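Local coordinates for class D beta-lactamase (Fusobacterium nucleatum subsp. polymorphum, PDB 4IED), which probably hydrolyses beta-lactam antibiotics to substituted beta-amino acids, as a class D serine beta-lactamase of the OXA type, at residues 215-226 with 242-253. Numbering follows the deposited sequence.
Sequences IETSDNIYSFAI and IVREYFKNINVI
With chi1 of -74°, Phe247 sets its CG anti to its own carbonyl carbon, and Tyr222 does the same at -54°; these two torsions let the rings meet at an angle between helix 238-249 and strand 221-229. The edge of Phe247 is directed at the face of Tyr222 in an offset edge-to-face pair, centroids 5.8 Å apart, while Phe247 CE1 lies 3.5 Å from Tyr222 CB. Ile215 CD1 comes from the opposite direction onto one face of Phe247, 3.6 Å from CD2 of that ring, and Tyr246 CD2 lies over the other face, so the phenyl ring is held between an isoleucine methyl and a tyrosine ring carbon. Phe224 completes the aromatic cluster; Val243 CG1 sits above the centre of its ring, 3.9 Å from the centroid. This is the C-terminal helix of the penicillin-recognising fold laid against the antiparallel sheet, near the hairpin joining strands 208-216 and 221-229. Helix 154-165 packs on the other side of strand 221-229, against Ser223 and Ala225. Farther along, Ile226 CD1 presses tightly on Ile242 CG2 at 3.5 Å. A Schellman motif, with Asn251 at positive phi, ends the helix, and Val252, whose N bonds to Phe247 O, then brings CG2 over the Tyr222 ring, 3.6 Å from CE1. The other branch, Val252 CG1, meets Ile215 CG2 tip to tip at 3.6 Å.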
loop_
_atom_site.group_PDB
_atom_site.type_symbol
_atom_site.label_atom_id
_atom_site.label_comp_id
_atom_site.label_asym_id
_atom_site.label_seq_id
_atom_site.Cartn_x
_atom_site.Cartn_y
_atom_site.Cartn_z
ATOM N N ILE A 215 2.692 -11.861 0.846
ATOM C CA ILE A 215 3.530 -12.923 0.250
ATOM C C ILE A 215 2.655 -14.175 0.280
ATOM O O ILE A 215 2.201 -14.627 1.330
ATOM C CB ILE A 215 4.841 -13.194 0.983
ATOM C CG1 ILE A 215 5.699 -11.979 0.950
ATOM C CG2 ILE A 215 5.605 -14.308 0.274
ATOM C CD1 ILE A 215 6.976 -12.112 1.739
ATOM N N GLU A 216 2.462 -14.741 -0.927
ATOM C CA GLU A 216 1.761 -16.036 -1.069
ATOM C C GLU A 216 2.809 -17.117 -1.300
ATOM O O GLU A 216 3.673 -16.991 -2.202
ATOM C CB GLU A 216 0.692 -16.018 -2.167
ATOM C CG GLU A 216 -0.040 -17.349 -2.168
ATOM C CD GLU A 216 -1.451 -17.350 -2.739
ATOM O OE1 GLU A 216 -2.102 -18.424 -2.681
ATOM O OE2 GLU A 216 -1.999 -16.350 -3.206
ATOM N N THR A 217 2.690 -18.195 -0.563
ATOM C CA THR A 217 3.505 -19.395 -0.715
ATOM C C THR A 217 2.609 -20.556 -1.130
ATOM O O THR A 217 1.462 -20.305 -1.438
ATOM C CB THR A 217 4.235 -19.685 0.561
ATOM O OG1 THR A 217 3.274 -20.046 1.575
ATOM C CG2 THR A 217 5.050 -18.480 1.070
ATOM N N SER A 218 3.175 -21.763 -1.236
ATOM C CA SER A 218 2.388 -22.874 -1.715
ATOM C C SER A 218 1.206 -23.167 -0.823
ATOM O O SER A 218 0.218 -23.771 -1.276
ATOM C CB SER A 218 3.293 -24.140 -1.850
ATOM O OG SER A 218 3.726 -24.541 -0.563
ATOM N N ASP A 219 1.269 -22.809 0.457
ATOM C CA ASP A 219 0.184 -23.106 1.364
ATOM C C ASP A 219 -0.136 -22.067 2.415
ATOM O O ASP A 219 -0.893 -22.331 3.331
ATOM C CB ASP A 219 0.276 -24.447 2.057
ATOM C CG ASP A 219 1.412 -24.490 3.062
ATOM O OD1 ASP A 219 2.208 -23.490 3.095
ATOM O OD2 ASP A 219 1.544 -25.451 3.792
ATOM N N ASN A 220 0.331 -20.838 2.231
ATOM C CA ASN A 220 0.019 -19.775 3.136
ATOM C C ASN A 220 0.065 -18.409 2.444
ATOM O O ASN A 220 0.468 -18.269 1.288
ATOM C CB ASN A 220 1.040 -19.812 4.297
ATOM C CG ASN A 220 0.520 -19.221 5.589
ATOM O OD1 ASN A 220 -0.538 -18.594 5.616
ATOM N ND2 ASN A 220 1.261 -19.478 6.712
ATOM N N ILE A 221 -0.483 -17.427 3.148
ATOM C CA ILE A 221 -0.437 -15.989 2.725
ATOM C C ILE A 221 -0.112 -15.187 3.953
ATOM O O ILE A 221 -0.774 -15.283 4.967
ATOM C CB ILE A 221 -1.769 -15.445 2.173
ATOM C CG1 ILE A 221 -2.247 -16.332 1.037
ATOM C CG2 ILE A 221 -1.599 -14.027 1.733
ATOM C CD1 ILE A 221 -3.609 -15.999 0.481
ATOM N N TYR A 222 0.975 -14.378 3.841
ATOM C CA TYR A 222 1.437 -13.482 4.910
ATOM C C TYR A 222 1.172 -12.082 4.490
ATOM O O TYR A 222 1.815 -11.591 3.569
ATOM C CB TYR A 222 2.937 -13.689 5.186
ATOM C CG TYR A 222 3.333 -15.106 5.482
ATOM C CD1 TYR A 222 3.606 -15.969 4.412
ATOM C CD2 TYR A 222 3.502 -15.579 6.794
ATOM C CE1 TYR A 222 3.990 -17.274 4.590
ATOM C CE2 TYR A 222 3.801 -16.946 6.946
ATOM C CZ TYR A 222 4.049 -17.763 5.864
ATOM O OH TYR A 222 4.383 -19.156 6.028
ATOM N N SER A 223 0.195 -11.421 5.136
ATOM C CA SER A 223 -0.117 -10.046 4.768
ATOM C C SER A 223 0.640 -9.139 5.747
ATOM O O SER A 223 0.803 -9.467 6.925
ATOM C CB SER A 223 -1.583 -9.781 4.927
ATOM O OG SER A 223 -2.292 -10.520 3.901
ATOM N N PHE A 224 1.151 -8.032 5.258
ATOM C CA PHE A 224 2.051 -7.218 6.104
ATOM C C PHE A 224 1.872 -5.745 5.806
ATOM O O PHE A 224 1.435 -5.256 4.793
ATOM C CB PHE A 224 3.514 -7.581 5.880
ATOM C CG PHE A 224 4.034 -7.210 4.498
ATOM C CD1 PHE A 224 4.551 -5.917 4.232
ATOM C CD2 PHE A 224 4.055 -8.160 3.492
ATOM C CE1 PHE A 224 5.009 -5.585 2.995
ATOM C CE2 PHE A 224 4.531 -7.808 2.240
ATOM C CZ PHE A 224 4.979 -6.522 2.003
ATOM N N ALA A 225 2.213 -4.992 6.882
ATOM C CA ALA A 225 2.424 -3.508 6.874
ATOM C C ALA A 225 3.474 -3.038 7.847
ATOM O O ALA A 225 3.412 -3.419 9.021
ATOM C CB ALA A 225 1.113 -2.810 7.188
ATOM N N ILE A 226 4.377 -2.234 7.296
ATOM C CA ILE A 226 5.374 -1.533 8.126
ATOM C C ILE A 226 5.176 -0.067 7.855
ATOM O O ILE A 226 4.885 0.389 6.757
ATOM C CB ILE A 226 6.804 -1.987 7.795
ATOM C CG1 ILE A 226 7.846 -1.433 8.833
ATOM C CG2 ILE A 226 7.259 -1.619 6.395
ATOM C CD1 ILE A 226 9.156 -2.158 8.680
ATOM N N ILE A 242 13.595 -4.114 6.065
ATOM C CA ILE A 242 13.176 -4.738 7.302
ATOM C C ILE A 242 12.168 -5.859 7.027
ATOM O O ILE A 242 12.228 -6.954 7.602
ATOM C CB ILE A 242 12.555 -3.691 8.299
ATOM C CG1 ILE A 242 13.688 -2.793 8.785
ATOM C CG2 ILE A 242 11.754 -4.377 9.402
ATOM C CD1 ILE A 242 13.215 -1.520 9.429
ATOM N N VAL A 243 11.229 -5.549 6.125
ATOM C CA VAL A 243 10.284 -6.607 5.734
ATOM C C VAL A 243 10.953 -7.844 5.165
ATOM O O VAL A 243 10.670 -8.991 5.632
ATOM C CB VAL A 243 9.225 -6.042 4.773
ATOM C CG1 VAL A 243 8.293 -7.172 4.282
ATOM C CG2 VAL A 243 8.403 -4.982 5.479
ATOM N N ARG A 244 11.914 -7.650 4.266
ATOM C CA ARG A 244 12.623 -8.840 3.713
ATOM C C ARG A 244 13.426 -9.525 4.764
ATOM O O ARG A 244 13.556 -10.743 4.767
ATOM C CB ARG A 244 13.471 -8.372 2.517
ATOM C CG ARG A 244 12.719 -8.073 1.269
ATOM C CD ARG A 244 13.569 -7.582 0.107
ATOM N NE ARG A 244 12.819 -7.522 -1.125
ATOM C CZ ARG A 244 12.726 -8.538 -1.966
ATOM N NH1 ARG A 244 13.263 -9.711 -1.723
ATOM N NH2 ARG A 244 11.994 -8.362 -3.071
ATOM N N GLU A 245 14.022 -8.804 5.731
ATOM C CA GLU A 245 14.860 -9.460 6.740
ATOM C C GLU A 245 13.960 -10.370 7.586
ATOM O O GLU A 245 14.326 -11.495 7.916
ATOM C CB GLU A 245 15.628 -8.409 7.579
ATOM C CG GLU A 245 16.829 -7.829 6.816
ATOM C CD GLU A 245 17.737 -6.859 7.553
ATOM O OE1 GLU A 245 17.985 -7.076 8.761
ATOM O OE2 GLU A 245 18.274 -5.934 6.812
ATOM N N TYR A 246 12.773 -9.910 7.973
ATOM C CA TYR A 246 11.878 -10.754 8.745
ATOM C C TYR A 246 11.476 -11.979 7.928
ATOM O O TYR A 246 11.490 -13.125 8.449
ATOM C CB TYR A 246 10.594 -9.963 9.133
ATOM C CG TYR A 246 9.517 -10.845 9.747
ATOM C CD1 TYR A 246 9.622 -11.212 11.050
ATOM C CD2 TYR A 246 8.449 -11.309 9.016
ATOM C CE1 TYR A 246 8.732 -12.073 11.695
ATOM C CE2 TYR A 246 7.542 -12.215 9.622
ATOM C CZ TYR A 246 7.675 -12.552 10.942
ATOM O OH TYR A 246 6.764 -13.383 11.598
ATOM N N PHE A 247 11.070 -11.799 6.670
ATOM C CA PHE A 247 10.625 -12.970 5.875
ATOM C C PHE A 247 11.761 -13.927 5.508
ATOM O O PHE A 247 11.500 -15.122 5.356
ATOM C CB PHE A 247 9.799 -12.547 4.695
ATOM C CG PHE A 247 8.415 -12.110 5.062
ATOM C CD1 PHE A 247 7.483 -13.068 5.523
ATOM C CD2 PHE A 247 8.005 -10.824 4.902
ATOM C CE1 PHE A 247 6.268 -12.722 5.924
ATOM C CE2 PHE A 247 6.703 -10.467 5.308
ATOM C CZ PHE A 247 5.843 -11.428 5.758
ATOM N N LYS A 248 13.015 -13.454 5.548
ATOM C CA LYS A 248 14.156 -14.364 5.364
ATOM C C LYS A 248 14.338 -15.148 6.680
ATOM O O LYS A 248 14.588 -16.401 6.629
ATOM C CB LYS A 248 15.403 -13.573 5.012
ATOM C CG LYS A 248 15.430 -13.180 3.513
ATOM C CD LYS A 248 16.599 -12.382 3.052
ATOM C CE LYS A 248 16.801 -11.003 3.716
ATOM N NZ LYS A 248 18.074 -10.412 3.321
ATOM N N ASN A 249 14.172 -14.513 7.852
ATOM C CA ASN A 249 14.284 -15.169 9.166
ATOM C C ASN A 249 13.328 -16.352 9.347
ATOM O O ASN A 249 13.663 -17.347 9.950
ATOM C CB ASN A 249 14.023 -14.143 10.279
ATOM C CG ASN A 249 14.213 -14.733 11.670
ATOM O OD1 ASN A 249 13.256 -14.910 12.432
ATOM N ND2 ASN A 249 15.416 -14.987 12.016
ATOM N N ILE A 250 12.149 -16.221 8.778
ATOM C CA ILE A 250 11.142 -17.224 8.858
ATOM C C ILE A 250 11.070 -18.107 7.595
ATOM O O ILE A 250 10.152 -18.912 7.414
ATOM C CB ILE A 250 9.760 -16.749 9.299
ATOM C CG1 ILE A 250 9.131 -15.786 8.310
ATOM C CG2 ILE A 250 9.771 -16.057 10.651
ATOM C CD1 ILE A 250 7.621 -15.703 8.470
ATOM N N ASN A 251 12.118 -17.996 6.754
ATOM C CA ASN A 251 12.297 -18.888 5.604
ATOM C C ASN A 251 11.192 -18.866 4.546
ATOM O O ASN A 251 11.069 -19.759 3.810
ATOM C CB ASN A 251 12.550 -20.285 6.160
ATOM C CG ASN A 251 13.910 -20.349 6.925
ATOM O OD1 ASN A 251 14.961 -20.293 6.226
ATOM N ND2 ASN A 251 13.950 -20.486 8.325
ATOM N N VAL A 252 10.449 -17.748 4.477
ATOM C CA VAL A 252 9.484 -17.496 3.452
ATOM C C VAL A 252 10.170 -17.039 2.156
ATOM O O VAL A 252 9.857 -17.447 1.028
ATOM C CB VAL A 252 8.407 -16.509 3.980
ATOM C CG1 VAL A 252 7.497 -16.031 2.833
ATOM C CG2 VAL A 252 7.566 -17.184 5.061
ATOM N N ILE A 253 11.111 -16.066 2.311
ATOM C CA ILE A 253 12.000 -15.676 1.229
ATOM C C ILE A 253 13.217 -16.549 1.357
ATOM O O ILE A 253 13.811 -16.656 2.435
ATOM C CB ILE A 253 12.308 -14.156 1.222
ATOM C CG1 ILE A 253 11.071 -13.358 0.984
ATOM C CG2 ILE A 253 13.241 -13.757 0.110
ATOM C CD1 ILE A 253 11.271 -11.828 1.202
#